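Long-range contacts in carboxypeptidase Y inhibitor (Saccharomyces cerevisiae, PDB 1WPX), which inhibits the vacuolar serine protease carboxypeptidase Y specifically and potently, as a member of the phosphatidylethanolamine-binding protein family: residues Arg59-Phe64 with Ile148-Pro153; Asp88-Val93 with Phe166-Gln171; Leu113-Leu118 with Lys142-Leu147. All coordinates share one frame; numbering follows the deposited sequence.

Contact 1: Arg59-Phe64 with Ile148-Pro153; sequences RSKPQF and IEYMGP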
loop_
_atom_site.group_PDB
_atom_site.type_symbol
_atom_site.label_atom_id
_atom_site.label_comp_id
_atom_site.label_asym_id
_atom_site.label_seq_id
_atom_site.Cartn_x
_atom_site.Cartn_y
_atom_site.Cartn_z
ATOM N N ARG B 59 24.878 -1.430 7.060
ATOM C CA ARG B 59 26.262 -1.578 7.493
ATOM C C ARG B 59 26.527 -2.803 8.379
ATOM O O ARG B 59 27.531 -3.488 8.205
ATOM C CB ARG B 59 26.687 -0.298 8.220
ATOM C CG ARG B 59 28.177 -0.108 8.356
ATOM C CD ARG B 59 28.487 1.150 9.153
ATOM N NE ARG B 59 27.741 1.189 10.411
ATOM C CZ ARG B 59 28.110 1.884 11.484
ATOM N NH1 ARG B 59 29.226 2.604 11.462
ATOM N NH2 ARG B 59 27.361 1.863 12.582
ATOM N N SER B 60 25.635 -3.078 9.327
ATOM C CA SER B 60 25.807 -4.225 10.220
ATOM C C SER B 60 24.887 -5.376 9.832
ATOM O O SER B 60 24.067 -5.241 8.927
ATOM C CB SER B 60 25.532 -3.813 11.667
ATOM O OG SER B 60 26.391 -2.753 12.056
ATOM N N LYS B 61 25.022 -6.512 10.509
ATOM C CA LYS B 61 24.186 -7.662 10.191
ATOM C C LYS B 61 22.741 -7.432 10.632
ATOM O O LYS B 61 22.486 -6.957 11.738
ATOM C CB LYS B 61 24.738 -8.937 10.840
ATOM C CG LYS B 61 24.052 -10.194 10.322
ATOM C CD LYS B 61 24.792 -11.478 10.668
ATOM C CE LYS B 61 24.628 -11.869 12.125
ATOM N NZ LYS B 61 25.245 -13.207 12.374
ATOM N N PRO B 62 21.774 -7.766 9.761
ATOM C CA PRO B 62 20.348 -7.597 10.049
ATOM C C PRO B 62 19.738 -8.733 10.861
ATOM O O PRO B 62 20.348 -9.787 11.029
ATOM C CB PRO B 62 19.742 -7.513 8.659
ATOM C CG PRO B 62 20.553 -8.515 7.916
ATOM C CD PRO B 62 21.970 -8.205 8.366
ATOM N N GLN B 63 18.526 -8.504 11.360
ATOM C CA GLN B 63 17.794 -9.511 12.123
ATOM C C GLN B 63 16.847 -10.239 11.169
ATOM O O GLN B 63 16.402 -9.669 10.166
ATOM C CB GLN B 63 16.985 -8.855 13.231
ATOM C CG GLN B 63 17.813 -8.058 14.201
ATOM C CD GLN B 63 16.956 -7.357 15.233
ATOM O OE1 GLN B 63 16.270 -8.005 16.034
ATOM N NE2 GLN B 63 16.979 -6.024 15.214
ATOM N N PHE B 64 16.531 -11.490 11.489
ATOM C CA PHE B 64 15.654 -12.291 10.644
ATOM C C PHE B 64 14.503 -12.931 11.413
ATOM O O PHE B 64 14.583 -13.142 12.622
ATOM C CB PHE B 64 16.457 -13.402 9.972
ATOM C CG PHE B 64 17.622 -12.912 9.168
ATOM C CD1 PHE B 64 17.475 -12.621 7.813
ATOM C CD2 PHE B 64 18.876 -12.757 9.760
ATOM C CE1 PHE B 64 18.565 -12.185 7.052
ATOM C CE2 PHE B 64 19.972 -12.322 9.011
ATOM C CZ PHE B 64 19.815 -12.036 7.650
ATOM N N ILE B 148 30.884 -17.422 6.038
ATOM C CA ILE B 148 31.291 -16.156 5.431
ATOM C C ILE B 148 30.716 -14.990 6.232
ATOM O O ILE B 148 29.537 -14.667 6.101
ATOM C CB ILE B 148 30.784 -16.057 3.974
ATOM C CG1 ILE B 148 31.423 -17.159 3.122
ATOM C CG2 ILE B 148 31.087 -14.683 3.407
ATOM C CD1 ILE B 148 32.929 -17.059 2.993
ATOM N N GLU B 149 31.545 -14.357 7.059
ATOM C CA GLU B 149 31.084 -13.239 7.878
ATOM C C GLU B 149 30.346 -12.178 7.059
ATOM O O GLU B 149 30.594 -12.009 5.864
ATOM C CB GLU B 149 32.257 -12.610 8.645
ATOM C CG GLU B 149 33.420 -12.094 7.791
ATOM C CD GLU B 149 34.153 -13.189 7.003
ATOM O OE1 GLU B 149 34.328 -14.311 7.535
ATOM O OE2 GLU B 149 34.575 -12.914 5.851
ATOM N N TYR B 150 29.425 -11.474 7.711
ATOM C CA TYR B 150 28.633 -10.447 7.049
ATOM C C TYR B 150 29.423 -9.241 6.565
ATOM O O TYR B 150 30.323 -8.752 7.244
ATOM C CB TYR B 150 27.528 -9.939 7.978
ATOM C CG TYR B 150 26.661 -8.863 7.353
ATOM C CD1 TYR B 150 25.625 -9.195 6.482
ATOM C CD2 TYR B 150 26.890 -7.512 7.613
ATOM C CE1 TYR B 150 24.831 -8.208 5.883
ATOM C CE2 TYR B 150 26.109 -6.517 7.021
ATOM C CZ TYR B 150 25.079 -6.874 6.158
ATOM O OH TYR B 150 24.289 -5.908 5.573
ATOM N N MET B 151 29.050 -8.764 5.384
ATOM C CA MET B 151 29.651 -7.584 4.785
ATOM C C MET B 151 28.534 -6.828 4.065
ATOM O O MET B 151 27.940 -7.345 3.119
ATOM C CB MET B 151 30.736 -7.968 3.791
ATOM C CG MET B 151 31.540 -6.773 3.335
ATOM S SD MET B 151 32.834 -7.190 2.173
ATOM C CE MET B 151 32.035 -6.687 0.633
ATOM N N GLY B 152 28.247 -5.612 4.526
ATOM C CA GLY B 152 27.194 -4.810 3.930
ATOM C C GLY B 152 27.407 -4.399 2.483
ATOM O O GLY B 152 28.485 -4.604 1.925
ATOM N N PRO B 153 26.385 -3.801 1.847
ATOM C CA PRO B 153 26.487 -3.367 0.451
ATOM C C PRO B 153 27.599 -2.344 0.272
ATOM O O PRO B 153 27.830 -1.489 1.141
ATOM C CB PRO B 153 25.111 -2.766 0.170
ATOM C CG PRO B 153 24.221 -3.482 1.122
ATOM C CD PRO B 153 25.046 -3.507 2.380
#
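Y150 carries most of this surface contact between two loop-like pieces of chain, its ring laid against the backbone that leads from R59 into P62. With CG anti to the backbone N (chi1 180°), the phenol reaches across to R59-P62. K61 lies over one face of the ring, its CA 3.8 Å from the ring centroid of Y150 in a CH-pi contact. P62 adds a second from the same side, its CD 3.8 Å from CE1 of Y150. R59 contributes main chain: its O sits at the ring edge, 3.5 Å from CE2 of Y150, while its exposed side chain starts away from the other segment. Lysine suits its place because CB and CG rest beside the ring root, whereas the chain bends at chi3 and carries NZ off to a long, weak ion pair with E115. The Y150 hydroxyl is gripped by hydrogen bonds with A58 O and Y41 OH. An alanine in place of Y150 removes ring and hydroxyl, and would probably loosen the 148-153 loop from K61, P62 and A58. Y150 also packs on L113 of strand 110-120 and M94 of strand 90-96, while P62 touches F166 of strand 162-170.

Contact 2: Asp88-Val93 with Phe166-Gln171; sequences DLFTLV and FLLYKQ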
loop_
_atom_site.group_PDB
_atom_site.type_symbol
_atom_site.label_atom_id
_atom_site.label_comp_id
_atom_site.label_asym_id
_atom_site.label_seq_id
_atom_site.Cartn_x
_atom_site.Cartn_y
_atom_site.Cartn_z
ATOM N N ASP B 88 15.374 -29.808 12.103
ATOM C CA ASP B 88 15.684 -28.795 11.107
ATOM C C ASP B 88 16.774 -27.787 11.435
ATOM O O ASP B 88 16.760 -27.141 12.477
ATOM C CB ASP B 88 14.419 -28.029 10.720
ATOM C CG ASP B 88 13.480 -28.843 9.852
ATOM O OD1 ASP B 88 13.902 -29.909 9.346
ATOM O OD2 ASP B 88 12.321 -28.402 9.668
ATOM N N LEU B 89 17.719 -27.668 10.515
ATOM C CA LEU B 89 18.811 -26.721 10.625
ATOM C C LEU B 89 18.743 -25.881 9.353
ATOM O O LEU B 89 18.508 -26.408 8.266
ATOM C CB LEU B 89 20.148 -27.451 10.716
ATOM C CG LEU B 89 20.425 -28.197 12.024
ATOM C CD1 LEU B 89 21.789 -28.867 11.942
ATOM C CD2 LEU B 89 20.387 -27.225 13.194
ATOM N N PHE B 90 18.929 -24.573 9.479
ATOM C CA PHE B 90 18.850 -23.713 8.306
ATOM C C PHE B 90 20.126 -22.964 7.953
ATOM O O PHE B 90 21.040 -22.823 8.773
ATOM C CB PHE B 90 17.716 -22.698 8.474
ATOM C CG PHE B 90 16.378 -23.321 8.726
ATOM C CD1 PHE B 90 16.012 -23.714 10.010
ATOM C CD2 PHE B 90 15.491 -23.536 7.676
ATOM C CE1 PHE B 90 14.783 -24.314 10.248
ATOM C CE2 PHE B 90 14.255 -24.136 7.896
ATOM C CZ PHE B 90 13.899 -24.528 9.185
ATOM N N THR B 91 20.173 -22.497 6.710
ATOM C CA THR B 91 21.290 -21.720 6.203
ATOM C C THR B 91 20.741 -20.420 5.631
ATOM O O THR B 91 19.812 -20.416 4.820
ATOM C CB THR B 91 22.068 -22.479 5.109
ATOM O OG1 THR B 91 22.962 -23.411 5.728
ATOM C CG2 THR B 91 22.866 -21.506 4.240
ATOM N N LEU B 92 21.329 -19.317 6.072
ATOM C CA LEU B 92 20.926 -17.988 5.643
ATOM C C LEU B 92 22.022 -17.399 4.762
ATOM O O LEU B 92 23.168 -17.250 5.191
ATOM C CB LEU B 92 20.701 -17.115 6.879
ATOM C CG LEU B 92 19.702 -15.964 6.817
ATOM C CD1 LEU B 92 18.482 -16.330 5.979
ATOM C CD2 LEU B 92 19.291 -15.646 8.239
ATOM N N VAL B 93 21.657 -17.068 3.530
ATOM C CA VAL B 93 22.597 -16.513 2.563
ATOM C C VAL B 93 22.257 -15.091 2.112
ATOM O O VAL B 93 21.098 -14.695 2.102
ATOM C CB VAL B 93 22.651 -17.407 1.296
ATOM C CG1 VAL B 93 23.449 -16.725 0.191
ATOM C CG2 VAL B 93 23.267 -18.745 1.637
ATOM N N PHE B 166 18.458 -12.091 0.075
ATOM C CA PHE B 166 18.542 -12.977 1.229
ATOM C C PHE B 166 17.806 -14.267 0.876
ATOM O O PHE B 166 16.704 -14.225 0.321
ATOM C CB PHE B 166 17.886 -12.351 2.460
ATOM C CG PHE B 166 18.660 -11.212 3.044
ATOM C CD1 PHE B 166 18.275 -9.894 2.806
ATOM C CD2 PHE B 166 19.774 -11.453 3.844
ATOM C CE1 PHE B 166 18.988 -8.834 3.359
ATOM C CE2 PHE B 166 20.492 -10.400 4.400
ATOM C CZ PHE B 166 20.097 -9.085 4.158
ATOM N N LEU B 167 18.419 -15.409 1.186
ATOM C CA LEU B 167 17.811 -16.708 0.908
ATOM C C LEU B 167 17.924 -17.647 2.106
ATOM O O LEU B 167 18.999 -17.787 2.700
ATOM C CB LEU B 167 18.463 -17.370 -0.311
ATOM C CG LEU B 167 18.461 -16.592 -1.628
ATOM C CD1 LEU B 167 19.749 -15.807 -1.738
ATOM C CD2 LEU B 167 18.350 -17.543 -2.796
ATOM N N LEU B 168 16.808 -18.283 2.460
ATOM C CA LEU B 168 16.784 -19.213 3.580
ATOM C C LEU B 168 16.699 -20.648 3.060
ATOM O O LEU B 168 15.769 -20.999 2.328
ATOM C CB LEU B 168 15.591 -18.922 4.497
ATOM C CG LEU B 168 15.506 -19.795 5.754
ATOM C CD1 LEU B 168 16.652 -19.437 6.675
ATOM C CD2 LEU B 168 14.181 -19.586 6.468
ATOM N N TYR B 169 17.674 -21.472 3.432
ATOM C CA TYR B 169 17.690 -22.867 3.000
ATOM C C TYR B 169 17.555 -23.840 4.162
ATOM O O TYR B 169 18.021 -23.572 5.269
ATOM C CB TYR B 169 18.990 -23.199 2.269
ATOM C CG TYR B 169 19.157 -22.553 0.920
ATOM C CD1 TYR B 169 19.736 -21.291 0.797
ATOM C CD2 TYR B 169 18.755 -23.216 -0.242
ATOM C CE1 TYR B 169 19.916 -20.703 -0.455
ATOM C CE2 TYR B 169 18.923 -22.640 -1.497
ATOM C CZ TYR B 169 19.509 -21.382 -1.599
ATOM O OH TYR B 169 19.700 -20.817 -2.843
ATOM N N LYS B 170 16.910 -24.972 3.905
ATOM C CA LYS B 170 16.774 -26.010 4.918
ATOM C C LYS B 170 17.882 -27.006 4.603
ATOM O O LYS B 170 18.015 -27.434 3.459
ATOM C CB LYS B 170 15.427 -26.715 4.811
ATOM C CG LYS B 170 15.311 -27.883 5.769
ATOM C CD LYS B 170 14.175 -28.812 5.396
ATOM C CE LYS B 170 14.192 -30.056 6.276
ATOM N NZ LYS B 170 13.057 -30.983 5.982
ATOM N N GLN B 171 18.685 -27.360 5.601
ATOM C CA GLN B 171 19.779 -28.306 5.394
ATOM C C GLN B 171 19.253 -29.734 5.478
ATOM O O GLN B 171 18.248 -29.982 6.138
ATOM C CB GLN B 171 20.864 -28.096 6.454
ATOM C CG GLN B 171 21.418 -26.681 6.480
ATOM C CD GLN B 171 22.394 -26.434 7.622
ATOM O OE1 GLN B 171 22.810 -25.299 7.861
ATOM N NE2 GLN B 171 22.766 -27.496 8.326
#
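Two neighbouring strands of the antiparallel sheet of this phosphatidylethanolamine-binding protein fold pair here, 90-93 against 166-170, their directions 161° apart. T91 with Y169 and V93 with L167 are hydrogen-bonded pairs, each closed by two N-H...O bonds; L92 with L168 lies between them and F90 with K170 beyond T91, both non-hydrogen-bonded. Side chains alternate accordingly. On the face of F90, L92, L168 and K170, the two leucines cross obliquely and meet tip to tip, CD1 of L92 lying 3.7 Å from CD1 of L168. Both have CG anti to the backbone N, which lets their ends lean together. The same L168 methyl comes 3.9 Å from CB of F90. These branched and aromatic groups suit a buried face, and L92 continues the packing onto L118.

K170 crosses the F90 ring obliquely and then runs out fully extended, so its ammonium reaches the end of the ladder. There NZ forms a long salt bridge of 3.6 Å with OD1 of D88, whose other oxygen, OD2, accepts a hydrogen bond from Q85 N.

On the opposite face V93 and Y169 pack only loosely on each other but share V198 of helix 198-203 as a cover. Q171, also extended, approaches T91 at about a right angle. Its OE1 serves two donors, the backbone N of D117 and T91 OG1; the threonine hydroxyl lies in the plane of the glutamine carbonyl, on a lone pair, 2.9 Å from Q171 OE1.

Contact 3: Leu113-Leu118 with Lys142-Leu147; sequences LVECDL and KGSNTL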
loop_
_atom_site.group_PDB
_atom_site.type_symbol
_atom_site.label_atom_id
_atom_site.label_comp_id
_atom_site.label_asym_id
_atom_site.label_seq_id
_atom_site.Cartn_x
_atom_site.Cartn_y
_atom_site.Cartn_z
ATOM N N LEU B 113 27.153 -12.983 2.863
ATOM C CA LEU B 113 26.901 -13.649 4.128
ATOM C C LEU B 113 26.450 -15.083 3.927
ATOM O O LEU B 113 25.782 -15.403 2.941
ATOM C CB LEU B 113 25.843 -12.851 4.901
ATOM C CG LEU B 113 25.268 -13.275 6.256
ATOM C CD1 LEU B 113 24.222 -14.340 6.049
ATOM C CD2 LEU B 113 26.378 -13.742 7.180
ATOM N N VAL B 114 26.846 -15.940 4.865
ATOM C CA VAL B 114 26.493 -17.355 4.850
ATOM C C VAL B 114 26.562 -17.910 6.264
ATOM O O VAL B 114 27.639 -18.194 6.768
ATOM C CB VAL B 114 27.447 -18.191 3.971
ATOM C CG1 VAL B 114 27.130 -19.669 4.137
ATOM C CG2 VAL B 114 27.295 -17.806 2.522
ATOM N N GLU B 115 25.403 -18.051 6.897
ATOM C CA GLU B 115 25.304 -18.582 8.252
ATOM C C GLU B 115 24.650 -19.956 8.191
ATOM O O GLU B 115 23.615 -20.125 7.539
ATOM C CB GLU B 115 24.441 -17.671 9.109
ATOM C CG GLU B 115 25.184 -16.923 10.170
ATOM C CD GLU B 115 24.232 -16.276 11.139
ATOM O OE1 GLU B 115 23.464 -15.390 10.705
ATOM O OE2 GLU B 115 24.245 -16.662 12.328
ATOM N N CYS B 116 25.235 -20.932 8.878
ATOM C CA CYS B 116 24.685 -22.280 8.853
ATOM C C CYS B 116 24.394 -22.854 10.228
ATOM O O CYS B 116 24.768 -22.278 11.255
ATOM C CB CYS B 116 25.633 -23.220 8.112
ATOM S SG CYS B 116 26.160 -22.612 6.502
ATOM N N ASP B 117 23.722 -24.003 10.225
ATOM C CA ASP B 117 23.358 -24.705 11.444
ATOM C C ASP B 117 22.535 -23.801 12.359
ATOM O O ASP B 117 22.792 -23.712 13.560
ATOM C CB ASP B 117 24.613 -25.185 12.171
ATOM C CG ASP B 117 25.635 -25.794 11.228
ATOM O OD1 ASP B 117 25.267 -26.685 10.429
ATOM O OD2 ASP B 117 26.815 -25.377 11.290
ATOM N N LEU B 118 21.549 -23.131 11.766
ATOM C CA LEU B 118 20.652 -22.236 12.484
ATOM C C LEU B 118 19.390 -23.007 12.821
ATOM O O LEU B 118 18.882 -23.749 11.985
ATOM C CB LEU B 118 20.259 -21.052 11.598
ATOM C CG LEU B 118 21.217 -19.885 11.385
ATOM C CD1 LEU B 118 20.836 -19.136 10.117
ATOM C CD2 LEU B 118 21.167 -18.967 12.598
ATOM N N LYS B 142 22.855 -19.048 18.702
ATOM C CA LYS B 142 23.828 -19.806 19.490
ATOM C C LYS B 142 24.747 -20.770 18.732
ATOM O O LYS B 142 25.848 -20.402 18.307
ATOM C CB LYS B 142 23.115 -20.592 20.595
ATOM C CG LYS B 142 22.466 -19.738 21.661
ATOM C CD LYS B 142 23.469 -18.799 22.298
ATOM C CE LYS B 142 22.774 -17.830 23.244
ATOM N NZ LYS B 142 23.691 -16.745 23.701
ATOM N N GLY B 143 24.297 -22.010 18.572
ATOM C CA GLY B 143 25.120 -23.005 17.909
ATOM C C GLY B 143 25.327 -22.897 16.410
ATOM O O GLY B 143 25.617 -23.900 15.761
ATOM N N SER B 144 25.203 -21.702 15.847
ATOM C CA SER B 144 25.383 -21.566 14.405
ATOM C C SER B 144 26.852 -21.450 14.016
ATOM O O SER B 144 27.714 -21.262 14.871
ATOM C CB SER B 144 24.614 -20.347 13.887
ATOM O OG SER B 144 25.099 -19.152 14.475
ATOM N N ASN B 145 27.128 -21.574 12.722
ATOM C CA ASN B 145 28.487 -21.466 12.205
ATOM C C ASN B 145 28.497 -20.557 10.985
ATOM O O ASN B 145 27.853 -20.844 9.975
ATOM C CB ASN B 145 29.048 -22.845 11.817
ATOM C CG ASN B 145 29.217 -23.773 13.015
ATOM O OD1 ASN B 145 28.279 -24.457 13.432
ATOM N ND2 ASN B 145 30.419 -23.788 13.582
ATOM N N THR B 146 29.231 -19.458 11.083
ATOM C CA THR B 146 29.330 -18.508 9.988
ATOM C C THR B 146 30.472 -18.891 9.052
ATOM O O THR B 146 31.637 -18.803 9.426
ATOM C CB THR B 146 29.596 -17.077 10.522
ATOM O OG1 THR B 146 28.492 -16.651 11.330
ATOM C CG2 THR B 146 29.780 -16.100 9.370
ATOM N N LEU B 147 30.145 -19.321 7.842
ATOM C CA LEU B 147 31.172 -19.681 6.876
ATOM C C LEU B 147 31.739 -18.422 6.231
ATOM O O LEU B 147 32.923 -18.362 5.909
ATOM C CB LEU B 147 30.604 -20.587 5.780
ATOM C CG LEU B 147 30.023 -21.943 6.186
ATOM C CD1 LEU B 147 29.694 -22.736 4.927
ATOM C CD2 LEU B 147 31.011 -22.698 7.052
#
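Strand 145-146 lines up antiparallel with strand 113-116 in a very short ladder, where a packed cluster of V114, C116 and L147 contrasts with the exposed side chains of N145 and T146. C116 and N145 form its hydrogen-bonded pair. The N of C116 stands 2.8 Å from O of N145, and the return bond runs from N of N145 to O of C116 at 2.9 Å; in both the donor lies above the carbonyl plane. One step on, L147 N reaches V114 O at 3.0 Å, nearly along the C=O axis.

The packed part gathers round L147. Its CB lies 4.0 Å from CG1 of V114, and its CD1 is 3.9 Å from SG of C116, so the isobutyl group bridges two residues whose side chains leave their strand on the same side. Apolar groups suit this place because W201 of helix 198-203 touches both V114 and L147.

The looser part is polar. E115 and T146 share the other face, where OG1 of T146 comes 3.5 Å from CG of E115; the threonine is exposed and tolerates it, whereas E115 stays buried. S144 puts CB 3.9 Å from CD2 of L118, while its OG is hydrogen-bonded to T141 O, tying down the turn that enters the strand.

Where the ladder ends, D117 takes a left-handed backbone conformation (phi 57°, psi 46°) and, with L118, faces F90 in a G1 beta bulge. Its OD2 is hydrogen-bonded with S177 OG. Since the aspartate is buried, the S177 hydroxyl is likely to stabilise the charge of its carboxylate, and this bond restrains the bulge through the side chain.

In the fold
Contacts 2 and 3 are strand pairings in one antiparallel sheet, and contact 1 joins loops at its margin. The centres of contacts 2 and 3 are about 9 Å apart, because strands 90-96 and 110-120 are neighbours; contact 1 lies about 13 Å from contact 3 and 15 Å from contact 2. Across the sheet the order is 162-170, 90-96, 110-120, 145-148. Along the chain, contact 3 is nested inside the loops closed by the other two, whereas contacts 1 and 2 interleave. Segment 142-147 runs straight into 148-153, and F64 meets L92 and F166, so chain pieces far apart in sequence are tied into one continuous sheet and its flanking loops.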